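Local atomic coordinates of glutathione peroxidase (Schistosoma mansoni, PDB entry 2V1M), a protein that catalyses the reduction of hydrogen peroxide by glutathione, giving glutathione disulfide and water. Residues A[72-80]-A[128-136]; A[117-128]-A[137-148]. One frame throughout, in Å; residues are numbered along the deposited sequence. Where two conformers were deposited one is given.

Contacts 1 and 2 have centres about 16 Å apart and share Asn-128; their segments alternate along the chain. Contact 1 lies beside position 43, the active-site residue by similarity with relatives; Asn-133 ND2 is hydrogen-bonded there to a cysteinesulfonic acid. Contact 2 packs helix residues 117-121 and the loop after them on strands 136-139 and 145-149. Residues 129-131 join the two: Ile-130 CD1 lies 3.7 Å from Phe-137 CE2, and Lys-131 NZ comes within 2.8 Å of Thr-125 O, probably a hydrogen bond. Lys-131, Thr-125 and Arg-148 together hold one sulfate, and Asn-128 and His-123 a second; both ions probably come from the crystallisation liquor.

Contact 1: residues A[72-80]-A[128-136]; sequences CNQFGGQEP and NNIKWNFSK. With SO4 (sulfate ion), chain B; SO4 (sulfate ion), chain C.
Phe-75 CB sits over one face of the Trp-132 indole, 3.5 Å from the centroid of its six-membered ring and almost on the normal, a CH-pi contact; Gln-78 NE2 lies at the indole edge, in its plane. The Phe-75 ring has Trp-132 CA over one face, offset toward the rim, and Gln-74 CB centred over the opposite one. Asn-133 OD1 comes to the edge of this ring, 3.4 Å from Phe-75 CD2. The two aromatic planes stand 54° apart, so the pair is neither a stack nor T-shaped, and the side chains slide past each other in opposite directions.

Trp-132 turns its indole opposite its own N (chi1 -155°) and back against the 75-76 peptide, bringing CH2 to 3.4 Å from Gly-76 N. At the far end of the phenyl ring, Phe-75 CZ meets Ile-130 CG2 at 3.8 Å, the two side chains crossing at about a right angle.

Gln-78 reaches in with an extended chain. Its OE1 accepts a weak, bent bond from Trp-132 NE1 (3.2 Å, N-H...O 126°), with the amide nearly perpendicular to the indole. The same oxygen is 2.7 Å from Asn-133 ND2, but the angle is too poor for a hydrogen bond. A water accepts from Phe-75 N at 2.9 Å and is placed to donate to Cys-72 O and Asn-133 OD1, though more acceptors are in reach than it has protons, and so can link the two loops.

In the glutathione peroxidase family, a Gln, a Trp and an Asn gather round the catalytic selenocysteine or cysteine; Gln-78, Trp-132 and Asn-133 probably form this set. Phe-75 CB would limit the indole's tilt, while Asn-133 ND2, hydrogen-bonded to the cysteinesulfonic acid at position 43, probably offers a donor to the reactive group there.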
loop_
_atom_site.group_PDB
_atom_site.type_symbol
_atom_site.label_atom_id
_atom_site.label_comp_id
_atom_site.label_asym_id
_atom_site.label_seq_id
_atom_site.Cartn_x
_atom_site.Cartn_y
_atom_site.Cartn_z
ATOM N N CYS A 72 -9.023 -3.623 -2.297
ATOM C CA CYS A 72 -9.225 -4.101 -3.675
ATOM C C CYS A 72 -9.981 -5.414 -3.596
ATOM O O CYS A 72 -9.607 -6.302 -2.819
ATOM C CB CYS A 72 -7.839 -4.313 -4.351
ATOM S SG CYS A 72 -7.958 -5.054 -5.991
ATOM N N ASN A 73 -11.060 -5.521 -4.396
ATOM C CA ASN A 73 -11.926 -6.688 -4.404
ATOM C C ASN A 73 -11.691 -7.608 -5.628
ATOM O O ASN A 73 -12.609 -8.349 -6.008
ATOM C CB ASN A 73 -13.409 -6.277 -4.331
ATOM C CG ASN A 73 -14.298 -7.445 -3.935
ATOM O OD1 ASN A 73 -13.913 -8.297 -3.135
ATOM N ND2 ASN A 73 -15.496 -7.492 -4.483
ATOM N N GLN A 74 -10.495 -7.565 -6.229
ATOM C CA GLN A 74 -10.221 -8.390 -7.403
ATOM C C GLN A 74 -9.778 -9.807 -7.082
ATOM O O GLN A 74 -9.617 -10.597 -8.027
ATOM C CB GLN A 74 -9.203 -7.715 -8.320
ATOM C CG GLN A 74 -9.777 -6.490 -8.981
ATOM C CD GLN A 74 -8.792 -5.881 -9.955
ATOM O OE1 GLN A 74 -7.703 -5.438 -9.567
ATOM N NE2 GLN A 74 -9.156 -5.890 -11.248
ATOM N N PHE A 75 -9.569 -10.156 -5.801
ATOM C CA PHE A 75 -8.946 -11.422 -5.434
ATOM C C PHE A 75 -9.895 -12.226 -4.541
ATOM O O PHE A 75 -9.934 -12.023 -3.333
ATOM C CB PHE A 75 -7.581 -11.168 -4.781
ATOM C CG PHE A 75 -6.662 -10.345 -5.657
ATOM C CD1 PHE A 75 -6.118 -10.898 -6.828
ATOM C CD2 PHE A 75 -6.444 -9.008 -5.372
ATOM C CE1 PHE A 75 -5.308 -10.117 -7.651
ATOM C CE2 PHE A 75 -5.619 -8.238 -6.195
ATOM C CZ PHE A 75 -5.050 -8.810 -7.341
ATOM N N GLY A 76 -10.616 -13.134 -5.180
ATOM C CA GLY A 76 -11.478 -14.032 -4.434
ATOM C C GLY A 76 -12.679 -13.360 -3.781
ATOM O O GLY A 76 -13.279 -13.917 -2.859
ATOM N N GLY A 77 -13.040 -12.171 -4.242
ATOM C CA GLY A 77 -14.145 -11.414 -3.624
ATOM C C GLY A 77 -13.890 -11.190 -2.124
ATOM O O GLY A 77 -14.832 -11.173 -1.314
ATOM N N GLN A 78 -12.628 -10.924 -1.764
ATOM C CA GLN A 78 -12.242 -10.819 -0.361
ATOM C C GLN A 78 -12.271 -9.410 0.225
ATOM O O GLN A 78 -11.973 -9.236 1.419
ATOM C CB GLN A 78 -10.902 -11.523 -0.136
ATOM C CG GLN A 78 -11.051 -13.006 -0.348
ATOM C CD GLN A 78 -9.734 -13.788 -0.250
ATOM O OE1 GLN A 78 -8.640 -13.237 -0.142
ATOM N NE2 GLN A 78 -9.838 -15.110 -0.294
ATOM N N GLU A 79 -12.719 -8.418 -0.559
ATOM C CA GLU A 79 -12.981 -7.074 -0.048
ATOM C C GLU A 79 -14.353 -6.607 -0.538
ATOM O O GLU A 79 -14.481 -5.635 -1.255
ATOM C CB GLU A 79 -11.876 -6.104 -0.477
ATOM C CG GLU A 79 -11.935 -4.734 0.230
ATOM C CD GLU A 79 -11.388 -4.796 1.643
ATOM O OE1 GLU A 79 -11.963 -5.548 2.482
ATOM O OE2 GLU A 79 -10.358 -4.128 1.927
ATOM N N PRO A 80 -15.431 -7.334 -0.141
ATOM C CA PRO A 80 -16.761 -6.997 -0.670
ATOM C C PRO A 80 -17.391 -5.760 -0.057
ATOM O O PRO A 80 -18.337 -5.207 -0.660
ATOM C CB PRO A 80 -17.594 -8.257 -0.346
ATOM C CG PRO A 80 -16.933 -8.746 0.953
ATOM C CD PRO A 80 -15.457 -8.554 0.687
ATOM N N ASN A 128 3.588 -10.162 -14.351
ATOM C CA ASN A 128 3.559 -8.847 -13.738
ATOM C C ASN A 128 2.281 -8.447 -12.995
ATOM O O ASN A 128 2.314 -7.507 -12.190
ATOM C CB ASN A 128 3.931 -7.746 -14.733
ATOM C CG ASN A 128 4.624 -6.581 -14.040
ATOM O OD1 ASN A 128 5.289 -6.788 -13.015
ATOM N ND2 ASN A 128 4.520 -5.391 -14.579
ATOM N N ASN A 129 1.115 -9.005 -13.320
ATOM C CA ASN A 129 -0.093 -8.649 -12.563
ATOM C C ASN A 129 0.139 -8.899 -11.075
ATOM O O ASN A 129 0.863 -9.794 -10.671
ATOM C CB ASN A 129 -1.297 -9.524 -12.988
ATOM C CG ASN A 129 -2.018 -8.981 -14.213
ATOM O OD1 ASN A 129 -1.514 -8.083 -14.898
ATOM N ND2 ASN A 129 -3.220 -9.495 -14.473
ATOM N N ILE A 130 -0.557 -8.140 -10.246
ATOM C CA ILE A 130 -0.625 -8.375 -8.799
ATOM C C ILE A 130 -1.257 -9.763 -8.605
ATOM O O ILE A 130 -2.285 -10.083 -9.232
ATOM C CB ILE A 130 -1.450 -7.285 -8.091
ATOM C CG1 ILE A 130 -0.939 -5.873 -8.398
ATOM C CG2 ILE A 130 -1.548 -7.561 -6.593
ATOM C CD1 ILE A 130 0.541 -5.659 -8.074
ATOM N N LYS A 131 -0.651 -10.573 -7.745
ATOM C CA LYS A 131 -1.064 -11.962 -7.671
ATOM C C LYS A 131 -2.143 -12.273 -6.654
ATOM O O LYS A 131 -2.912 -13.222 -6.849
ATOM C CB LYS A 131 0.126 -12.849 -7.410
ATOM C CG LYS A 131 1.051 -12.935 -8.595
ATOM C CD LYS A 131 2.344 -13.649 -8.194
ATOM C CE LYS A 131 3.274 -13.915 -9.363
ATOM N NZ LYS A 131 3.630 -12.688 -10.106
ATOM N N TRP A 132 -2.230 -11.497 -5.580
ATOM C CA TRP A 132 -3.281 -11.698 -4.583
ATOM C C TRP A 132 -3.327 -10.447 -3.699
ATOM O O TRP A 132 -2.570 -9.483 -3.909
ATOM C CB TRP A 132 -3.065 -13.006 -3.758
ATOM C CG TRP A 132 -4.341 -13.543 -3.189
ATOM C CD1 TRP A 132 -4.689 -13.627 -1.866
ATOM C CD2 TRP A 132 -5.473 -14.028 -3.928
ATOM N NE1 TRP A 132 -5.968 -14.141 -1.744
ATOM C CE2 TRP A 132 -6.473 -14.383 -2.992
ATOM C CE3 TRP A 132 -5.742 -14.225 -5.307
ATOM C CZ2 TRP A 132 -7.713 -14.930 -3.379
ATOM C CZ3 TRP A 132 -6.979 -14.777 -5.686
ATOM C CH2 TRP A 132 -7.945 -15.115 -4.714
ATOM N N ASN A 133 -4.208 -10.471 -2.704
ATOM C CA ASN A 133 -4.202 -9.423 -1.680
ATOM C C ASN A 133 -2.843 -9.366 -0.977
ATOM O O ASN A 133 -2.159 -10.374 -0.802
ATOM C CB ASN A 133 -5.319 -9.685 -0.681
ATOM C CG ASN A 133 -6.644 -9.933 -1.354
ATOM O OD1 ASN A 133 -7.171 -9.075 -2.079
ATOM N ND2 ASN A 133 -7.181 -11.139 -1.149
ATOM N N PHE A 134 -2.511 -8.164 -0.495
ATOM C CA PHE A 134 -1.347 -7.908 0.350
ATOM C C PHE A 134 -0.009 -8.019 -0.364
ATOM O O PHE A 134 0.991 -8.365 0.251
ATOM C CB PHE A 134 -1.377 -8.722 1.653
ATOM C CG PHE A 134 -2.589 -8.396 2.495
ATOM C CD1 PHE A 134 -2.650 -7.209 3.222
ATOM C CD2 PHE A 134 -3.672 -9.279 2.578
ATOM C CE1 PHE A 134 -3.738 -6.892 4.007
ATOM C CE2 PHE A 134 -4.773 -8.952 3.358
ATOM C CZ PHE A 134 -4.835 -7.785 4.072
ATOM N N SER A 135 0.036 -7.679 -1.657
ATOM C CA SER A 135 1.350 -7.384 -2.242
ATOM C C SER A 135 1.830 -6.038 -1.661
ATOM O O SER A 135 1.035 -5.250 -1.107
ATOM C CB SER A 135 1.237 -7.265 -3.758
ATOM O OG SER A 135 2.488 -7.469 -4.378
ATOM N N LYS A 136 3.141 -5.786 -1.756
ATOM C CA LYS A 136 3.753 -4.578 -1.207
ATOM C C LYS A 136 4.705 -3.956 -2.199
ATOM O O LYS A 136 5.530 -4.664 -2.807
ATOM C CB LYS A 136 4.502 -4.844 0.115
ATOM C CG LYS A 136 3.658 -5.395 1.246
ATOM C CD LYS A 136 3.580 -6.946 1.333
ATOM C CE LYS A 136 2.717 -7.334 2.513
ATOM N NZ LYS A 136 2.435 -8.799 2.575
HETATM S S SO4 B . 4.863 -10.835 -7.073
HETATM O O1 SO4 B . 4.268 -10.621 -8.435
HETATM O O2 SO4 B . 5.809 -11.965 -7.196
HETATM O O3 SO4 B . 5.567 -9.589 -6.709
HETATM O O4 SO4 B . 3.818 -11.204 -6.120
HETATM S S SO4 C . 4.497 -10.137 -18.157
HETATM O O1 SO4 C . 4.256 -11.155 -19.187
HETATM O O2 SO4 C . 5.714 -10.532 -17.432
HETATM O O3 SO4 C . 4.701 -8.861 -18.849
HETATM O O4 SO4 C . 3.376 -10.044 -17.218
HETATM O O HOH W 1 -9.883 -8.992 -3.144
#

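Contact 2: residues A[117-128]-A[137-148]; sequences FLKSRQHGTLTN and FLVDRQGQPVKR. With SO4 (sulfate ion), chain B; SO4 (sulfate ion), chain C.
Leu-118 CB stands over the centre of the Phe-137 ring, 3.8 Å from the centroid, in a CH-pi contact, and Arg-148 CG covers the opposite face nearer the rim, so that the ring is sandwiched in the dense part of the contact. A chi1 of 174° sets Arg-148 CG opposite its backbone N, and the chain runs straight out to NE, which carries the guanidinium into the 122-128 loop. There Gly-124 CA lies over the middle of one face, 3.4 Å above the plane. Arg-148 NH1 donates to Gln-122 O at 3.0 Å in the carbonyl plane, and NH1 and NH2 both grip Asn-128 O from the same side, the NH2 bond being 2.9 Å. Thus two carbonyl oxygens hold the guanidinium flat against the loop.

The strands 136-139 and 145-149 form the antiparallel hairpin at the edge of the mixed sheet of this thioredoxin-like fold, closed by a type I turn from Asp-140 to Gly-143 and interrupted by a classic bulge, with Val-146 and Lys-147 opposite Leu-138. The axis of helix segment 117-121 runs at 79° to that of strand 145-148, with Pro-145 wedged beneath the helix: Pro-145 CG lies 3.6 Å from Leu-118 CD2 and equally near Phe-117 CE2.

The margins are looser and more polar. Arg-121, bent at chi2, lays its guanidinium over Phe-117 CZ and sends NH1 to Gln-144 OE1 (2.9 Å, N-H...O 161°), striking the amide oxygen from above its carbonyl plane. A water bridges this NH1 to Pro-145 O, and NH2 is hydrogen-bonded to Asn-9 O. At the other end, exposed Thr-125 uses its N and OG1 to bind one sulfate, to which Arg-148 NE also donates at 2.9 Å; exposed His-123 donates from NE2 to the second sulfate, at its ring edge.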
loop_
_atom_site.group_PDB
_atom_site.type_symbol
_atom_site.label_atom_id
_atom_site.label_comp_id
_atom_site.label_asym_id
_atom_site.label_seq_id
_atom_site.Cartn_x
_atom_site.Cartn_y
_atom_site.Cartn_z
ATOM N N PHE A 117 1.415 2.478 -12.691
ATOM C CA PHE A 117 2.763 3.014 -12.511
ATOM C C PHE A 117 3.636 2.072 -11.678
ATOM O O PHE A 117 4.798 1.779 -12.059
ATOM C CB PHE A 117 2.688 4.403 -11.865
ATOM C CG PHE A 117 4.029 4.988 -11.562
ATOM C CD1 PHE A 117 4.857 5.472 -12.602
ATOM C CD2 PHE A 117 4.495 5.068 -10.246
ATOM C CE1 PHE A 117 6.091 6.027 -12.318
ATOM C CE2 PHE A 117 5.746 5.631 -9.968
ATOM C CZ PHE A 117 6.533 6.116 -11.009
ATOM N N LEU A 118 3.158 1.644 -10.510
ATOM C CA LEU A 118 3.959 0.762 -9.645
ATOM C C LEU A 118 4.414 -0.475 -10.433
ATOM O O LEU A 118 5.593 -0.848 -10.400
ATOM C CB LEU A 118 3.148 0.346 -8.428
ATOM C CG LEU A 118 2.846 1.478 -7.425
ATOM C CD1 LEU A 118 1.872 0.944 -6.376
ATOM C CD2 LEU A 118 4.132 1.981 -6.763
ATOM N N LYS A 119 3.470 -1.120 -11.115
ATOM C CA LYS A 119 3.786 -2.337 -11.882
ATOM C C LYS A 119 4.723 -2.042 -13.057
ATOM O O LYS A 119 5.480 -2.925 -13.453
ATOM C CB LYS A 119 2.507 -3.004 -12.380
ATOM C CG LYS A 119 1.644 -3.595 -11.273
ATOM C CD LYS A 119 0.484 -4.415 -11.827
ATOM C CE LYS A 119 -0.501 -3.583 -12.611
ATOM N NZ LYS A 119 -1.540 -4.456 -13.183
ATOM N N SER A 120 4.695 -0.811 -13.578
ATOM C CA SER A 120 5.604 -0.454 -14.681
ATOM C C SER A 120 7.046 -0.281 -14.190
ATOM O O SER A 120 7.982 -0.272 -15.014
ATOM C CB SER A 120 5.164 0.831 -15.384
ATOM O OG SER A 120 5.500 1.992 -14.663
ATOM N N ARG A 121 7.234 -0.109 -12.870
ATOM C CA ARG A 121 8.559 0.140 -12.297
ATOM C C ARG A 121 9.211 -1.085 -11.666
ATOM O O ARG A 121 10.458 -1.113 -11.610
ATOM C CB ARG A 121 8.515 1.305 -11.283
ATOM C CG ARG A 121 8.237 2.667 -11.905
ATOM C CD ARG A 121 9.378 3.082 -12.857
ATOM N NE ARG A 121 9.291 4.470 -13.309
ATOM C CZ ARG A 121 9.734 5.521 -12.619
ATOM N NH1 ARG A 121 10.323 5.364 -11.441
ATOM N NH2 ARG A 121 9.597 6.738 -13.145
ATOM N N GLN A 122 8.400 -2.013 -11.138
ATOM C CA GLN A 122 8.955 -3.211 -10.492
ATOM C C GLN A 122 8.160 -4.421 -10.929
ATOM O O GLN A 122 6.943 -4.513 -10.654
ATOM C CB GLN A 122 8.898 -3.097 -8.961
ATOM C CG GLN A 122 9.898 -2.122 -8.378
ATOM C CD GLN A 122 11.339 -2.579 -8.596
ATOM O OE1 GLN A 122 12.128 -1.898 -9.311
ATOM N NE2 GLN A 122 11.718 -3.706 -8.075
ATOM N N HIS A 123 8.854 -5.331 -11.601
ATOM C CA HIS A 123 8.248 -6.542 -12.146
ATOM C C HIS A 123 8.016 -7.577 -11.034
ATOM O O HIS A 123 8.839 -7.737 -10.117
ATOM C CB HIS A 123 9.157 -7.127 -13.205
ATOM C CG HIS A 123 8.444 -8.095 -14.112
ATOM N ND1 HIS A 123 8.236 -9.409 -13.753
ATOM C CD2 HIS A 123 7.873 -7.943 -15.336
ATOM C CE1 HIS A 123 7.590 -10.034 -14.724
ATOM N NE2 HIS A 123 7.346 -9.167 -15.691
ATOM N N GLY A 124 6.899 -8.283 -11.166
ATOM C CA GLY A 124 6.580 -9.378 -10.252
ATOM C C GLY A 124 7.392 -10.645 -10.560
ATOM O O GLY A 124 8.271 -10.677 -11.442
ATOM N N THR A 125 7.061 -11.712 -9.849
ATOM C CA THR A 125 7.725 -13.005 -10.126
ATOM C C THR A 125 7.042 -13.639 -11.314
ATOM O O THR A 125 5.821 -13.919 -11.270
ATOM C CB THR A 125 7.647 -13.922 -8.898
ATOM O OG1 THR A 125 8.212 -13.253 -7.764
ATOM C CG2 THR A 125 8.431 -15.237 -9.162
ATOM N N LEU A 126 7.822 -13.886 -12.366
ATOM C CA LEU A 126 7.427 -14.499 -13.643
ATOM C C LEU A 126 6.537 -13.597 -14.472
ATOM O O LEU A 126 6.912 -13.208 -15.585
ATOM C CB LEU A 126 6.824 -15.890 -13.431
ATOM C CG LEU A 126 7.860 -17.004 -13.372
ATOM C CD1 LEU A 126 8.905 -16.706 -12.320
ATOM C CD2 LEU A 126 7.132 -18.287 -13.005
ATOM N N THR A 127 5.354 -13.306 -13.966
ATOM C CA THR A 127 4.408 -12.428 -14.610
ATOM C C THR A 127 4.194 -11.180 -13.751
ATOM O O THR A 127 4.568 -11.136 -12.577
ATOM C CB THR A 127 3.079 -13.144 -14.854
ATOM O OG1 THR A 127 2.619 -13.678 -13.604
ATOM C CG2 THR A 127 3.251 -14.319 -15.852
ATOM N N ASN A 128 3.588 -10.162 -14.351
ATOM C CA ASN A 128 3.559 -8.847 -13.738
ATOM C C ASN A 128 2.281 -8.447 -12.995
ATOM O O ASN A 128 2.314 -7.507 -12.190
ATOM C CB ASN A 128 3.931 -7.746 -14.733
ATOM C CG ASN A 128 4.624 -6.581 -14.040
ATOM O OD1 ASN A 128 5.289 -6.788 -13.015
ATOM N ND2 ASN A 128 4.520 -5.391 -14.579
ATOM N N PHE A 137 4.651 -2.625 -2.346
ATOM C CA PHE A 137 5.665 -1.861 -3.094
ATOM C C PHE A 137 6.337 -0.891 -2.147
ATOM O O PHE A 137 5.661 -0.190 -1.360
ATOM C CB PHE A 137 5.064 -1.072 -4.263
ATOM C CG PHE A 137 4.605 -1.931 -5.399
ATOM C CD1 PHE A 137 5.409 -2.133 -6.514
ATOM C CD2 PHE A 137 3.354 -2.555 -5.369
ATOM C CE1 PHE A 137 4.978 -2.900 -7.592
ATOM C CE2 PHE A 137 2.913 -3.313 -6.431
ATOM C CZ PHE A 137 3.728 -3.508 -7.535
ATOM N N LEU A 138 7.668 -0.830 -2.216
ATOM C CA LEU A 138 8.465 0.074 -1.405
ATOM C C LEU A 138 8.955 1.214 -2.315
ATOM O O LEU A 138 9.559 0.987 -3.373
ATOM C CB LEU A 138 9.644 -0.679 -0.806
ATOM C CG LEU A 138 10.602 0.128 0.057
ATOM C CD1 LEU A 138 9.876 0.758 1.257
ATOM C CD2 LEU A 138 11.767 -0.742 0.506
ATOM N N VAL A 139 8.676 2.440 -1.857
ATOM C CA VAL A 139 8.904 3.679 -2.606
ATOM C C VAL A 139 9.839 4.552 -1.777
ATOM O O VAL A 139 9.607 4.794 -0.573
ATOM C CB VAL A 139 7.565 4.374 -2.853
ATOM C CG1 VAL A 139 7.762 5.723 -3.604
ATOM C CG2 VAL A 139 6.580 3.482 -3.593
ATOM N N ASP A 140 10.905 5.037 -2.425
ATOM C CA ASP A 140 11.893 5.841 -1.724
ATOM C C ASP A 140 11.409 7.295 -1.483
ATOM O O ASP A 140 10.288 7.688 -1.843
ATOM C CB ASP A 140 13.240 5.750 -2.473
ATOM C CG ASP A 140 13.295 6.551 -3.782
ATOM O OD1 ASP A 140 12.376 7.348 -4.082
ATOM O OD2 ASP A 140 14.306 6.326 -4.490
ATOM N N ARG A 141 12.287 8.063 -0.829
ATOM C CA ARG A 141 11.962 9.451 -0.466
ATOM C C ARG A 141 11.811 10.392 -1.665
ATOM O O ARG A 141 11.383 11.539 -1.457
ATOM C CB ARG A 141 13.006 10.014 0.467
ATOM C CG ARG A 141 13.021 9.358 1.879
ATOM C CD ARG A 141 14.023 10.049 2.772
ATOM N NE ARG A 141 14.218 9.487 4.115
ATOM C CZ ARG A 141 13.462 9.762 5.175
ATOM N NH1 ARG A 141 12.359 10.486 5.064
ATOM N NH2 ARG A 141 13.781 9.288 6.382
ATOM N N GLN A 142 12.170 9.921 -2.868
ATOM C CA GLN A 142 11.966 10.653 -4.121
ATOM C C GLN A 142 10.807 10.090 -4.934
ATOM O O GLN A 142 10.629 10.434 -6.108
ATOM C CB GLN A 142 13.271 10.702 -4.954
ATOM C CG GLN A 142 14.337 11.548 -4.312
ATOM C CD GLN A 142 15.023 10.884 -3.133
ATOM O OE1 GLN A 142 15.426 9.722 -3.201
ATOM N NE2 GLN A 142 15.177 11.636 -2.056
ATOM N N GLY A 143 9.987 9.234 -4.333
ATOM C CA GLY A 143 8.766 8.784 -4.976
ATOM C C GLY A 143 8.978 7.686 -6.018
ATOM O O GLY A 143 8.085 7.424 -6.828
ATOM N N GLN A 144 10.149 7.038 -5.972
ATOM C CA GLN A 144 10.516 5.996 -6.948
ATOM C C GLN A 144 10.233 4.618 -6.348
ATOM O O GLN A 144 10.776 4.277 -5.289
ATOM C CB GLN A 144 12.000 6.101 -7.295
ATOM C CG GLN A 144 12.408 7.513 -7.711
ATOM C CD GLN A 144 11.668 7.962 -8.943
ATOM O OE1 GLN A 144 11.840 7.375 -10.011
ATOM N NE2 GLN A 144 10.830 8.979 -8.820
ATOM N N PRO A 145 9.401 3.798 -7.013
ATOM C CA PRO A 145 9.190 2.390 -6.547
ATOM C C PRO A 145 10.452 1.571 -6.848
ATOM O O PRO A 145 10.826 1.383 -8.019
ATOM C CB PRO A 145 7.995 1.903 -7.362
ATOM C CG PRO A 145 7.361 3.184 -7.942
ATOM C CD PRO A 145 8.549 4.091 -8.191
ATOM N N VAL A 146 11.110 1.103 -5.782
ATOM C CA VAL A 146 12.386 0.426 -5.933
ATOM C C VAL A 146 12.370 -1.019 -5.456
ATOM O O VAL A 146 13.403 -1.707 -5.651
ATOM C CB VAL A 146 13.572 1.209 -5.336
ATOM C CG1 VAL A 146 13.751 2.539 -6.052
ATOM C CG2 VAL A 146 13.387 1.406 -3.828
ATOM N N LYS A 147 11.264 -1.522 -4.878
ATOM C CA LYS A 147 11.196 -2.940 -4.565
ATOM C C LYS A 147 9.739 -3.334 -4.525
ATOM O O LYS A 147 8.857 -2.531 -4.171
ATOM C CB LYS A 147 11.916 -3.292 -3.262
ATOM C CG LYS A 147 12.329 -4.776 -3.192
ATOM C CD LYS A 147 13.570 -4.976 -2.332
ATOM C CE LYS A 147 13.850 -6.441 -2.081
ATOM N NZ LYS A 147 15.008 -6.621 -1.159
ATOM N N ARG A 148 9.485 -4.601 -4.835
ATOM C CA ARG A 148 8.152 -5.185 -4.829
ATOM C C ARG A 148 8.224 -6.529 -4.110
ATOM O O ARG A 148 9.177 -7.322 -4.313
ATOM C CB ARG A 148 7.707 -5.415 -6.284
ATOM C CG ARG A 148 6.409 -6.152 -6.465
ATOM C CD ARG A 148 6.113 -6.289 -7.970
ATOM N NE ARG A 148 4.960 -7.148 -8.200
ATOM C CZ ARG A 148 4.217 -7.117 -9.307
ATOM N NH1 ARG A 148 4.440 -6.198 -10.265
ATOM N NH2 ARG A 148 3.221 -7.989 -9.453
HETATM S S SO4 B . 4.863 -10.835 -7.073
HETATM O O1 SO4 B . 4.268 -10.621 -8.435
HETATM O O2 SO4 B . 5.809 -11.965 -7.196
HETATM O O3 SO4 B . 5.567 -9.589 -6.709
HETATM O O4 SO4 B . 3.818 -11.204 -6.120
HETATM S S SO4 C . 4.497 -10.137 -18.157
HETATM O O1 SO4 C . 4.256 -11.155 -19.187
HETATM O O2 SO4 C . 5.714 -10.532 -17.432
HETATM O O3 SO4 C . 4.701 -8.861 -18.849
HETATM O O4 SO4 C . 3.376 -10.044 -17.218
HETATM O O HOH W 2 11.376 3.317 -9.975
#